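Side-chain contacts in salicylic acid-binding protein 2 (Nicotiana tabacum, PDB 1XKL), which hydrolyses methyl salicylate to salicylic acid and methanol, releasing the hormone that activates systemic acquired resistance in plants: residues K5-V10 against E254-Y259; I76-S81 against A250-I255; A101-L104 against M108-S111; I205-D210 against H238-C243. One frame throughout, in Å; residues are numbered along the deposited sequence.

Contact 1: residues K5-V10 against E254-Y259; sequences KHFVLV and EIAHKY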
loop_
_atom_site.group_PDB
_atom_site.type_symbol
_atom_site.label_atom_id
_atom_site.label_comp_id
_atom_site.label_asym_id
_atom_site.label_seq_id
_atom_site.Cartn_x
_atom_site.Cartn_y
_atom_site.Cartn_z
ATOM N N LYS A 5 -29.816 21.810 33.366
ATOM C CA LYS A 5 -28.381 21.968 33.610
ATOM C C LYS A 5 -27.506 21.591 32.420
ATOM O O LYS A 5 -27.980 21.061 31.416
ATOM C CB LYS A 5 -27.950 21.147 34.831
ATOM C CG LYS A 5 -28.443 21.692 36.167
ATOM C CD LYS A 5 -27.838 20.926 37.349
ATOM C CE LYS A 5 -28.345 21.469 38.685
ATOM N NZ LYS A 5 -29.850 21.481 38.726
ATOM N N HIS A 6 -26.214 21.873 32.547
ATOM C CA HIS A 6 -25.258 21.581 31.492
ATOM C C HIS A 6 -24.426 20.345 31.833
ATOM O O HIS A 6 -23.641 20.356 32.779
ATOM C CB HIS A 6 -24.343 22.790 31.283
ATOM C CG HIS A 6 -23.439 22.672 30.098
ATOM N ND1 HIS A 6 -22.504 23.635 29.780
ATOM C CD2 HIS A 6 -23.312 21.705 29.159
ATOM C CE1 HIS A 6 -21.840 23.267 28.702
ATOM N NE2 HIS A 6 -22.310 22.097 28.303
ATOM N N PHE A 7 -24.624 19.281 31.058
ATOM C CA PHE A 7 -23.905 18.026 31.230
ATOM C C PHE A 7 -22.684 17.982 30.310
ATOM O O PHE A 7 -22.812 18.106 29.093
ATOM C CB PHE A 7 -24.817 16.840 30.902
ATOM C CG PHE A 7 -25.773 16.481 32.003
ATOM C CD1 PHE A 7 -25.372 15.651 33.047
ATOM C CD2 PHE A 7 -27.072 16.979 32.005
ATOM C CE1 PHE A 7 -26.252 15.321 34.080
ATOM C CE2 PHE A 7 -27.963 16.659 33.033
ATOM C CZ PHE A 7 -27.553 15.827 34.071
ATOM N N VAL A 8 -21.503 17.819 30.901
ATOM C CA VAL A 8 -20.266 17.735 30.142
ATOM C C VAL A 8 -19.846 16.280 30.187
ATOM O O VAL A 8 -19.452 15.766 31.242
ATOM C CB VAL A 8 -19.186 18.621 30.765
ATOM C CG1 VAL A 8 -17.852 18.395 30.074
ATOM C CG2 VAL A 8 -19.609 20.085 30.650
ATOM N N LEU A 9 -19.942 15.617 29.037
ATOM C CA LEU A 9 -19.616 14.201 28.939
ATOM C C LEU A 9 -18.190 13.981 28.445
ATOM O O LEU A 9 -17.800 14.459 27.386
ATOM C CB LEU A 9 -20.629 13.505 28.023
ATOM C CG LEU A 9 -22.115 13.791 28.297
ATOM C CD1 LEU A 9 -22.975 12.896 27.395
ATOM C CD2 LEU A 9 -22.447 13.517 29.764
ATOM N N VAL A 10 -17.423 13.243 29.235
ATOM C CA VAL A 10 -16.024 12.974 28.931
ATOM C C VAL A 10 -15.792 11.493 28.726
ATOM O O VAL A 10 -15.911 10.690 29.660
ATOM C CB VAL A 10 -15.148 13.477 30.070
ATOM C CG1 VAL A 10 -13.683 13.393 29.697
ATOM C CG2 VAL A 10 -15.555 14.896 30.425
ATOM N N GLU A 254 -31.173 12.174 38.155
ATOM C CA GLU A 254 -31.369 12.121 39.597
ATOM C C GLU A 254 -30.280 12.899 40.322
ATOM O O GLU A 254 -30.564 13.692 41.214
ATOM C CB GLU A 254 -31.356 10.674 40.072
ATOM C CG GLU A 254 -31.579 10.503 41.557
ATOM C CD GLU A 254 -31.687 9.048 41.933
ATOM O OE1 GLU A 254 -30.719 8.506 42.515
ATOM O OE2 GLU A 254 -32.733 8.438 41.630
ATOM N N ILE A 255 -29.027 12.676 39.949
ATOM C CA ILE A 255 -27.960 13.390 40.625
ATOM C C ILE A 255 -28.046 14.871 40.267
ATOM O O ILE A 255 -27.758 15.736 41.091
ATOM C CB ILE A 255 -26.556 12.810 40.271
ATOM C CG1 ILE A 255 -26.065 13.366 38.950
ATOM C CG2 ILE A 255 -26.604 11.292 40.209
ATOM C CD1 ILE A 255 -24.945 14.337 39.139
ATOM N N ALA A 256 -28.474 15.166 39.044
ATOM C CA ALA A 256 -28.596 16.551 38.607
ATOM C C ALA A 256 -29.660 17.289 39.413
ATOM O O ALA A 256 -29.682 18.520 39.459
ATOM C CB ALA A 256 -28.946 16.604 37.128
ATOM N N HIS A 257 -30.546 16.537 40.049
ATOM C CA HIS A 257 -31.605 17.153 40.826
ATOM C C HIS A 257 -31.221 17.357 42.286
ATOM O O HIS A 257 -31.418 18.443 42.828
ATOM C CB HIS A 257 -32.877 16.315 40.729
ATOM C CG HIS A 257 -34.040 16.901 41.464
ATOM N ND1 HIS A 257 -34.228 16.727 42.819
ATOM C CD2 HIS A 257 -35.062 17.681 41.040
ATOM C CE1 HIS A 257 -35.316 17.373 43.197
ATOM N NE2 HIS A 257 -35.841 17.961 42.136
ATOM N N LYS A 258 -30.662 16.324 42.914
ATOM C CA LYS A 258 -30.273 16.410 44.318
ATOM C C LYS A 258 -28.977 17.192 44.551
ATOM O O LYS A 258 -28.699 17.602 45.680
ATOM C CB LYS A 258 -30.143 15.004 44.933
ATOM C CG LYS A 258 -29.029 14.157 44.338
ATOM C CD LYS A 258 -28.681 12.933 45.196
ATOM C CE LYS A 258 -29.770 11.882 45.239
ATOM N NZ LYS A 258 -29.294 10.762 46.114
ATOM N N TYR A 259 -28.180 17.381 43.498
ATOM C CA TYR A 259 -26.918 18.123 43.602
ATOM C C TYR A 259 -27.048 19.423 42.812
ATOM O O TYR A 259 -26.313 19.640 41.849
ATOM C CB TYR A 259 -25.735 17.318 43.022
ATOM C CG TYR A 259 -25.408 16.024 43.737
ATOM C CD1 TYR A 259 -25.912 14.802 43.286
ATOM C CD2 TYR A 259 -24.629 16.026 44.893
ATOM C CE1 TYR A 259 -25.653 13.612 43.978
ATOM C CE2 TYR A 259 -24.367 14.848 45.591
ATOM C CZ TYR A 259 -24.886 13.644 45.131
ATOM O OH TYR A 259 -24.679 12.486 45.857
#
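Lys5 and Phe7 both settle on Ala256, one through a polar tip and the other through a ring. The ammonium NZ of Lys5 donates a hydrogen bond of 3.1 Å to the backbone O of Ala256, and it meets that carbonyl almost head-on, with a C=O...N angle of 164°. The chain of Lys5 is extended as far as CE and bends only at its last torsion (chi4 54°), which turns NZ onto the carbonyl; CE itself passes 4.2 Å from the carbonyl O of Tyr259. The methyl of Ala256 faces the strand, and its CB lies 3.4 Å from CZ of Phe7, an oblique approach to the far end of the ring.

The pairing joins the first strand of the alpha/beta-hydrolase sheet, 6-10, and the residue just before it, to the last helix of the chain, 245-258, which packs on that sheet. Tyr259 is the first residue to depart from helical geometry, so Lys5 grips the final turn of the helix, where carbonyls run short of amide partners from a following turn. A positive group at this C-terminal end would also be expected to suit the helix dipole.

In the next shell, Tyr99 makes a cation-pi contact with Lys5, while the backbone N of Lys5 is bonded to His32 ND1. The ring of His32 also meets that of Phe7 edge-to-face. Beyond the strand-helix junction, Glu229 receives both Lys258, in a salt bridge, and the hydroxyl of Tyr259, in a hydrogen bond.

Contact 2: residues I76-S81 against A250-I255; sequences ILVGHS and ASLLEI. With STH (2-amino-4H-1,3-benzoxathiin-4-ol), chain E.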
loop_
_atom_site.group_PDB
_atom_site.type_symbol
_atom_site.label_atom_id
_atom_site.label_comp_id
_atom_site.label_asym_id
_atom_site.label_seq_id
_atom_site.Cartn_x
_atom_site.Cartn_y
_atom_site.Cartn_z
ATOM N N ILE A 76 -22.289 19.711 35.144
ATOM C CA ILE A 76 -22.234 18.403 35.764
ATOM C C ILE A 76 -21.280 17.603 34.892
ATOM O O ILE A 76 -21.560 17.356 33.710
ATOM C CB ILE A 76 -23.618 17.719 35.764
ATOM C CG1 ILE A 76 -24.609 18.564 36.565
ATOM C CG2 ILE A 76 -23.515 16.319 36.352
ATOM C CD1 ILE A 76 -26.053 18.182 36.355
ATOM N N LEU A 77 -20.145 17.219 35.468
ATOM C CA LEU A 77 -19.136 16.454 34.741
ATOM C C LEU A 77 -19.402 14.964 34.833
ATOM O O LEU A 77 -19.672 14.429 35.913
ATOM C CB LEU A 77 -17.734 16.753 35.288
ATOM C CG LEU A 77 -17.098 18.089 34.905
ATOM C CD1 LEU A 77 -15.774 18.270 35.626
ATOM C CD2 LEU A 77 -16.873 18.103 33.395
ATOM N N VAL A 78 -19.344 14.292 33.693
ATOM C CA VAL A 78 -19.548 12.858 33.667
ATOM C C VAL A 78 -18.351 12.261 32.936
ATOM O O VAL A 78 -18.152 12.495 31.742
ATOM C CB VAL A 78 -20.874 12.492 32.962
ATOM C CG1 VAL A 78 -21.096 10.978 33.003
ATOM C CG2 VAL A 78 -22.031 13.205 33.666
ATOM N N GLY A 79 -17.537 11.525 33.685
ATOM C CA GLY A 79 -16.353 10.913 33.126
ATOM C C GLY A 79 -16.463 9.410 33.057
ATOM O O GLY A 79 -16.809 8.743 34.031
ATOM N N HIS A 80 -16.158 8.867 31.892
ATOM C CA HIS A 80 -16.223 7.434 31.683
ATOM C C HIS A 80 -14.826 6.841 31.524
ATOM O O HIS A 80 -13.974 7.419 30.843
ATOM C CB HIS A 80 -17.061 7.150 30.435
ATOM C CG HIS A 80 -17.026 5.719 29.993
ATOM N ND1 HIS A 80 -16.419 5.316 28.826
ATOM C CD2 HIS A 80 -17.517 4.596 30.571
ATOM C CE1 HIS A 80 -16.534 4.002 28.701
ATOM N NE2 HIS A 80 -17.197 3.543 29.747
ATOM N N SER A 81 -14.604 5.689 32.158
ATOM C CA SER A 81 -13.420 5.042 32.089
ATOM C C SER A 81 -12.230 5.973 32.431
ATOM O O SER A 81 -12.227 6.570 33.509
ATOM C CB SER A 81 -13.299 4.445 30.691
ATOM O OG SER A 81 -12.553 3.339 30.286
ATOM N N ALA A 250 -31.462 8.170 33.620
ATOM C CA ALA A 250 -32.270 8.365 34.819
ATOM C C ALA A 250 -31.369 8.650 36.023
ATOM O O ALA A 250 -31.674 9.517 36.841
ATOM C CB ALA A 250 -33.139 7.137 35.074
ATOM N N SER A 251 -30.250 7.936 36.115
ATOM C CA SER A 251 -29.312 8.134 37.213
ATOM C C SER A 251 -28.719 9.539 37.160
ATOM O O SER A 251 -28.606 10.211 38.186
ATOM C CB SER A 251 -28.191 7.090 37.147
ATOM O OG SER A 251 -28.716 5.776 37.225
ATOM N N LEU A 252 -28.339 9.991 35.968
ATOM C CA LEU A 252 -27.772 11.330 35.830
ATOM C C LEU A 252 -28.789 12.416 36.146
ATOM O O LEU A 252 -28.456 13.421 36.776
ATOM C CB LEU A 252 -27.216 11.544 34.420
ATOM C CG LEU A 252 -25.975 10.710 34.086
ATOM C CD1 LEU A 252 -25.507 11.006 32.658
ATOM C CD2 LEU A 252 -24.869 11.029 35.090
ATOM N N LEU A 253 -30.031 12.232 35.709
ATOM C CA LEU A 253 -31.051 13.240 35.986
ATOM C C LEU A 253 -31.297 13.313 37.487
ATOM O O LEU A 253 -31.575 14.380 38.031
ATOM C CB LEU A 253 -32.353 12.910 35.245
ATOM C CG LEU A 253 -32.260 12.897 33.714
ATOM C CD1 LEU A 253 -33.634 12.634 33.133
ATOM C CD2 LEU A 253 -31.713 14.227 33.200
ATOM N N GLU A 254 -31.173 12.174 38.155
ATOM C CA GLU A 254 -31.369 12.121 39.597
ATOM C C GLU A 254 -30.280 12.899 40.322
ATOM O O GLU A 254 -30.564 13.692 41.214
ATOM C CB GLU A 254 -31.356 10.674 40.072
ATOM C CG GLU A 254 -31.579 10.503 41.557
ATOM C CD GLU A 254 -31.687 9.048 41.933
ATOM O OE1 GLU A 254 -30.719 8.506 42.515
ATOM O OE2 GLU A 254 -32.733 8.438 41.630
ATOM N N ILE A 255 -29.027 12.676 39.949
ATOM C CA ILE A 255 -27.960 13.390 40.625
ATOM C C ILE A 255 -28.046 14.871 40.267
ATOM O O ILE A 255 -27.758 15.736 41.091
ATOM C CB ILE A 255 -26.556 12.810 40.271
ATOM C CG1 ILE A 255 -26.065 13.366 38.950
ATOM C CG2 ILE A 255 -26.604 11.292 40.209
ATOM C CD1 ILE A 255 -24.945 14.337 39.139
HETATM C C8 STH E . -9.327 3.111 29.950
HETATM O O8 STH E . -8.218 3.782 30.364
HETATM C C1 STH E . -9.497 1.649 30.191
HETATM C C2 STH E . -10.723 0.965 29.712
HETATM C C3 STH E . -10.881 -0.431 29.943
HETATM C C4 STH E . -9.856 -1.175 30.607
HETATM C C5 STH E . -8.668 -0.526 31.065
HETATM C C6 STH E . -8.485 0.857 30.851
HETATM C C7 STH E . -11.768 3.090 29.135
HETATM O O2 STH E . -11.764 1.674 29.057
HETATM N N7 STH E . -12.436 3.572 28.018
HETATM S S7 STH E . -10.344 3.830 29.301
#
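Leu252 and Ile255 turn opposite ways about chi1 to reach Val78 and Ile76. In Ile255, CG1 sits between the backbone N and the carbonyl carbon (chi1 82°), and from there CD1 reaches the sheet, 3.7 Å from CG2 of Ile76; the two isoleucines slide past each other in opposite senses. Leu252, with CG beside its backbone N (chi1 -68°), extends CD2 to 3.8 Å from CG2 of Val78, and this pair meets tip to tip.

All four side chains are buried and apolar, and no hydrogen bond crosses the contact. Leu252 and Ile255, three residues apart on helix 245-258, present successive turns to alternate residues of strand 75-80, a central strand of the parallel alpha/beta-hydrolase sheet. The same strand runs into the nucleophile elbow, where Ser81, the residue of the acyl-ester intermediate, has the strained backbone of that turn, with positive phi. Its OG is bonded covalently to C7 of the ligand at 1.4 Å. Just before it, the His80 ring has CB of Ser81 over its centre on one face, and His80 NE2 is hydrogen-bonded to the backbone O of His238.

Contact 3: residues A101-L104 against M108-S111; sequences AVFL and MPDS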
loop_
_atom_site.group_PDB
_atom_site.type_symbol
_atom_site.label_atom_id
_atom_site.label_comp_id
_atom_site.label_asym_id
_atom_site.label_seq_id
_atom_site.Cartn_x
_atom_site.Cartn_y
_atom_site.Cartn_z
ATOM N N ALA A 101 -19.288 15.686 40.246
ATOM C CA ALA A 101 -18.497 14.941 39.286
ATOM C C ALA A 101 -18.963 13.498 39.338
ATOM O O ALA A 101 -18.978 12.878 40.399
ATOM C CB ALA A 101 -17.010 15.037 39.646
ATOM N N VAL A 102 -19.350 12.966 38.189
ATOM C CA VAL A 102 -19.834 11.599 38.111
ATOM C C VAL A 102 -18.805 10.709 37.423
ATOM O O VAL A 102 -18.349 11.006 36.310
ATOM C CB VAL A 102 -21.171 11.537 37.324
ATOM C CG1 VAL A 102 -21.735 10.127 37.351
ATOM C CG2 VAL A 102 -22.163 12.515 37.932
ATOM N N PHE A 103 -18.440 9.623 38.098
ATOM C CA PHE A 103 -17.471 8.673 37.578
ATOM C C PHE A 103 -18.169 7.386 37.178
ATOM O O PHE A 103 -18.529 6.569 38.024
ATOM C CB PHE A 103 -16.373 8.394 38.627
ATOM C CG PHE A 103 -15.559 9.613 38.995
ATOM C CD1 PHE A 103 -16.051 10.551 39.897
ATOM C CD2 PHE A 103 -14.318 9.843 38.400
ATOM C CE1 PHE A 103 -15.322 11.699 40.197
ATOM C CE2 PHE A 103 -13.583 10.986 38.693
ATOM C CZ PHE A 103 -14.085 11.916 39.588
ATOM N N LEU A 104 -18.373 7.224 35.876
ATOM C CA LEU A 104 -19.042 6.042 35.340
ATOM C C LEU A 104 -17.995 4.985 35.024
ATOM O O LEU A 104 -17.224 5.139 34.075
ATOM C CB LEU A 104 -19.808 6.414 34.063
ATOM C CG LEU A 104 -20.439 5.273 33.278
ATOM C CD1 LEU A 104 -21.550 4.611 34.108
ATOM C CD2 LEU A 104 -21.010 5.836 31.974
HETATM N N MSE A 108 -11.043 6.890 39.321
HETATM C CA MSE A 108 -11.248 8.052 40.170
HETATM C C MSE A 108 -10.024 8.254 41.054
HETATM O O MSE A 108 -9.755 7.444 41.940
HETATM C CB MSE A 108 -12.500 7.830 41.028
HETATM C CG MSE A 108 -12.891 9.005 41.892
HETATM SE SE MSE A 108 -14.478 8.589 42.880
HETATM C CE MSE A 108 -13.761 7.115 43.919
ATOM N N PRO A 109 -9.274 9.343 40.828
ATOM C CA PRO A 109 -8.063 9.673 41.587
ATOM C C PRO A 109 -8.362 10.247 42.964
ATOM O O PRO A 109 -9.521 10.401 43.346
ATOM C CB PRO A 109 -7.369 10.733 40.720
ATOM C CG PRO A 109 -8.266 10.914 39.498
ATOM C CD PRO A 109 -9.614 10.440 39.910
ATOM N N ASP A 110 -7.293 10.556 43.696
ATOM C CA ASP A 110 -7.390 11.186 45.005
ATOM C C ASP A 110 -6.289 12.237 45.081
ATOM O O ASP A 110 -5.600 12.491 44.087
ATOM C CB ASP A 110 -7.301 10.162 46.162
ATOM C CG ASP A 110 -5.929 9.489 46.304
ATOM O OD1 ASP A 110 -5.858 8.529 47.098
ATOM O OD2 ASP A 110 -4.937 9.890 45.669
ATOM N N SER A 111 -6.150 12.866 46.241
ATOM C CA SER A 111 -5.142 13.902 46.435
ATOM C C SER A 111 -3.943 13.395 47.238
ATOM O O SER A 111 -2.835 13.911 47.106
ATOM C CB SER A 111 -5.763 15.105 47.151
ATOM O OG SER A 111 -6.400 14.708 48.353
#
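Met108, present as selenomethionine, lays its side chain across one face of the Phe103 ring. CB comes first, 3.8 Å from CD2 of Phe103 and above that face. With CG anti to the backbone N (chi1 -176°) and chi2 equally extended, the chain then travels over the ring, and CG stands almost exactly above its middle, 3.7 Å from the centroid and 5° from the normal. This is a CH-pi contact. SE follows 4.2 Å from the centroid and 22° off the normal, so it too lies over the face and completes a Met-aromatic pair. The extended chain thus spreads three consecutive atoms of Met108 over one aromatic surface. A bend at chi3 turns the terminal methyl away from the direction of the preceding chain. The two side chains cross at about a right angle.

Phe103 belongs to strand 98-104 of the parallel alpha/beta-hydrolase sheet, and Met108 to the loop that leaves it for helix 117-124. The contact is therefore a short-range one, in which the loop folds back over the side chain of its own strand. The backbone N of Met108 is held by OE1 of Gln221.

Pro109 adds a lesser touch, its CD 4.2 Å from CE2 of Phe103 and oblique to the ring. Helix 83-93, which follows the nucleophile elbow, borders Phe103, through Leu87 and Met91, and Pro109, through Met85. Farther along, within the loop, Asp110 OD1 is hydrogen-bonded to His113 ND1, and the carbonyl of Ser111 accepts from Lys190 NZ.

Contact 4: residues I205-D210 against H238-C243; sequences IVCTED and HMAMLC. With STH (2-amino-4H-1,3-benzoxathiin-4-ol), chain E.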
loop_
_atom_site.group_PDB
_atom_site.type_symbol
_atom_site.label_atom_id
_atom_site.label_comp_id
_atom_site.label_asym_id
_atom_site.label_seq_id
_atom_site.Cartn_x
_atom_site.Cartn_y
_atom_site.Cartn_z
ATOM N N ILE A 205 -20.793 5.638 39.574
ATOM C CA ILE A 205 -21.808 4.739 39.039
ATOM C C ILE A 205 -21.101 3.454 38.669
ATOM O O ILE A 205 -20.252 3.423 37.775
ATOM C CB ILE A 205 -22.534 5.327 37.776
ATOM C CG1 ILE A 205 -23.204 6.654 38.121
ATOM C CG2 ILE A 205 -23.592 4.357 37.286
ATOM C CD1 ILE A 205 -24.025 7.264 36.976
ATOM N N VAL A 206 -21.439 2.395 39.393
ATOM C CA VAL A 206 -20.845 1.081 39.189
ATOM C C VAL A 206 -21.588 0.264 38.147
ATOM O O VAL A 206 -22.818 0.218 38.149
ATOM C CB VAL A 206 -20.860 0.258 40.498
ATOM C CG1 VAL A 206 -20.320 -1.141 40.231
ATOM C CG2 VAL A 206 -20.042 0.961 41.567
ATOM N N CYS A 207 -20.827 -0.391 37.274
ATOM C CA CYS A 207 -21.386 -1.245 36.236
ATOM C C CYS A 207 -20.996 -2.678 36.604
ATOM O O CYS A 207 -19.903 -3.151 36.278
ATOM C CB CYS A 207 -20.835 -0.836 34.862
ATOM S SG CYS A 207 -21.300 0.864 34.399
ATOM N N THR A 208 -21.917 -3.346 37.306
ATOM C CA THR A 208 -21.739 -4.707 37.812
ATOM C C THR A 208 -21.184 -5.737 36.844
ATOM O O THR A 208 -20.479 -6.653 37.260
ATOM C CB THR A 208 -23.074 -5.279 38.401
ATOM O OG1 THR A 208 -23.966 -5.630 37.337
ATOM C CG2 THR A 208 -23.752 -4.253 39.297
ATOM N N GLU A 209 -21.482 -5.602 35.559
ATOM C CA GLU A 209 -21.001 -6.582 34.592
ATOM C C GLU A 209 -19.772 -6.143 33.813
ATOM O O GLU A 209 -19.392 -6.776 32.831
ATOM C CB GLU A 209 -22.125 -6.936 33.623
ATOM C CG GLU A 209 -23.350 -7.494 34.317
ATOM C CD GLU A 209 -23.025 -8.719 35.143
ATOM O OE1 GLU A 209 -22.461 -9.680 34.578
ATOM O OE2 GLU A 209 -23.328 -8.723 36.357
ATOM N N ASP A 210 -19.143 -5.069 34.265
ATOM C CA ASP A 210 -17.958 -4.551 33.605
ATOM C C ASP A 210 -16.818 -5.562 33.615
ATOM O O ASP A 210 -16.448 -6.073 34.672
ATOM C CB ASP A 210 -17.492 -3.281 34.310
ATOM C CG ASP A 210 -16.594 -2.429 33.444
ATOM O OD1 ASP A 210 -15.757 -2.989 32.704
ATOM O OD2 ASP A 210 -16.724 -1.188 33.514
ATOM N N HIS A 238 -18.957 -2.501 30.532
ATOM C CA HIS A 238 -18.172 -1.276 30.598
ATOM C C HIS A 238 -18.785 -0.096 29.846
ATOM O O HIS A 238 -18.594 1.057 30.231
ATOM C CB HIS A 238 -16.762 -1.517 30.060
ATOM C CG HIS A 238 -15.825 -0.383 30.316
ATOM N ND1 HIS A 238 -15.486 0.025 31.591
ATOM C CD2 HIS A 238 -15.190 0.465 29.472
ATOM C CE1 HIS A 238 -14.692 1.074 31.518
ATOM N NE2 HIS A 238 -14.496 1.364 30.241
HETATM N N MSE A 239 -19.520 -0.379 28.778
HETATM C CA MSE A 239 -20.128 0.679 27.965
HETATM C C MSE A 239 -21.596 0.917 28.311
HETATM O O MSE A 239 -22.485 0.757 27.468
HETATM C CB MSE A 239 -19.999 0.322 26.481
HETATM C CG MSE A 239 -18.986 1.155 25.705
HETATM SE SE MSE A 239 -17.202 1.130 26.456
HETATM C CE MSE A 239 -17.043 -0.751 26.715
ATOM N N ALA A 240 -21.842 1.320 29.551
ATOM C CA ALA A 240 -23.197 1.559 30.020
ATOM C C ALA A 240 -24.006 2.523 29.148
ATOM O O ALA A 240 -25.213 2.345 29.003
ATOM C CB ALA A 240 -23.159 2.064 31.464
HETATM N N MSE A 241 -23.359 3.534 28.568
HETATM C CA MSE A 241 -24.084 4.505 27.744
HETATM C C MSE A 241 -24.572 3.914 26.428
HETATM O O MSE A 241 -25.332 4.552 25.692
HETATM C CB MSE A 241 -23.233 5.753 27.459
HETATM C CG MSE A 241 -22.106 5.553 26.463
HETATM SE SE MSE A 241 -20.579 4.641 27.248
HETATM C CE MSE A 241 -19.567 6.198 27.758
ATOM N N LEU A 242 -24.127 2.695 26.145
ATOM C CA LEU A 242 -24.509 1.987 24.937
ATOM C C LEU A 242 -25.468 0.833 25.231
ATOM O O LEU A 242 -26.446 0.655 24.515
ATOM C CB LEU A 242 -23.267 1.458 24.218
ATOM C CG LEU A 242 -22.312 2.519 23.663
ATOM C CD1 LEU A 242 -21.141 1.816 23.008
ATOM C CD2 LEU A 242 -23.035 3.420 22.651
ATOM N N CYS A 243 -25.210 0.056 26.282
ATOM C CA CYS A 243 -26.105 -1.058 26.598
ATOM C C CYS A 243 -27.277 -0.680 27.510
ATOM O O CYS A 243 -28.311 -1.349 27.502
ATOM C CB CYS A 243 -25.325 -2.220 27.218
ATOM S SG CYS A 243 -24.441 -1.798 28.730
HETATM C C8 STH E . -9.327 3.111 29.950
HETATM O O8 STH E . -8.218 3.782 30.364
HETATM C C1 STH E . -9.497 1.649 30.191
HETATM C C2 STH E . -10.723 0.965 29.712
HETATM C C3 STH E . -10.881 -0.431 29.943
HETATM C C4 STH E . -9.856 -1.175 30.607
HETATM C C5 STH E . -8.668 -0.526 31.065
HETATM C C6 STH E . -8.485 0.857 30.851
HETATM C C7 STH E . -11.768 3.090 29.135
HETATM O O2 STH E . -11.764 1.674 29.057
HETATM N N7 STH E . -12.436 3.572 28.018
HETATM S S7 STH E . -10.344 3.830 29.301
#
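The charge-relay pair of the catalytic triad, Asp210 and His238, meets here through a hydrogen bond between two loops at the C-terminal ends of the strands. His238 ND1 donates to Asp210 OD2 over 2.6 Å, with an N-H...O angle of 161°. The bond enters at the edge of the imidazole, close to the ring plane, and uses the syn lone pair of the carboxylate oxygen. Both residues have CG anti to the backbone N (chi1 -160° in Asp210), and their side chains lie alongside one another, pointing the same way, although carboxylate and ring planes are 59° apart. The second oxygen, OD1, accepts from the backbone N of Gly212 and of Ile213, which fixes the rotation of the carboxylate.

In the alpha/beta-hydrolase fold the acid follows a late strand, here 202-207, by way of a type I turn from Cys207 to Asp210, and the histidine precedes a helix near the C terminus. Across the imidazole, His238 NE2 is hydrogen-bonded to OG of Ser81 and lies 3.0 Å from O2 of the ligand. Alongside the polar pair, SG of Cys207 packs 3.7 Å from CB of Ala240 in helix 240-243, with Leu104 touching both.

How the contacts relate
From the N terminus, strand 6-10 opens contact 1, whose partner is the end of the last helix, so this contact closes nearly the whole chain into one loop. Contact 2 opens at strand 75-80 and returns to the same helix one turn earlier, sharing Glu254 and Ile255 with contact 1. Contacts 3 and 4 fall within both of these loops and follow each other in series: contact 3 is a small local closure after strand 98-104, and contact 4 joins strand 202-207 and the turn after it to helix 240-243 and the loop before it. The four strands are consecutive neighbours in the sheet. Contacts 2 and 4 converge on the ligand, where Ser81 meets His238.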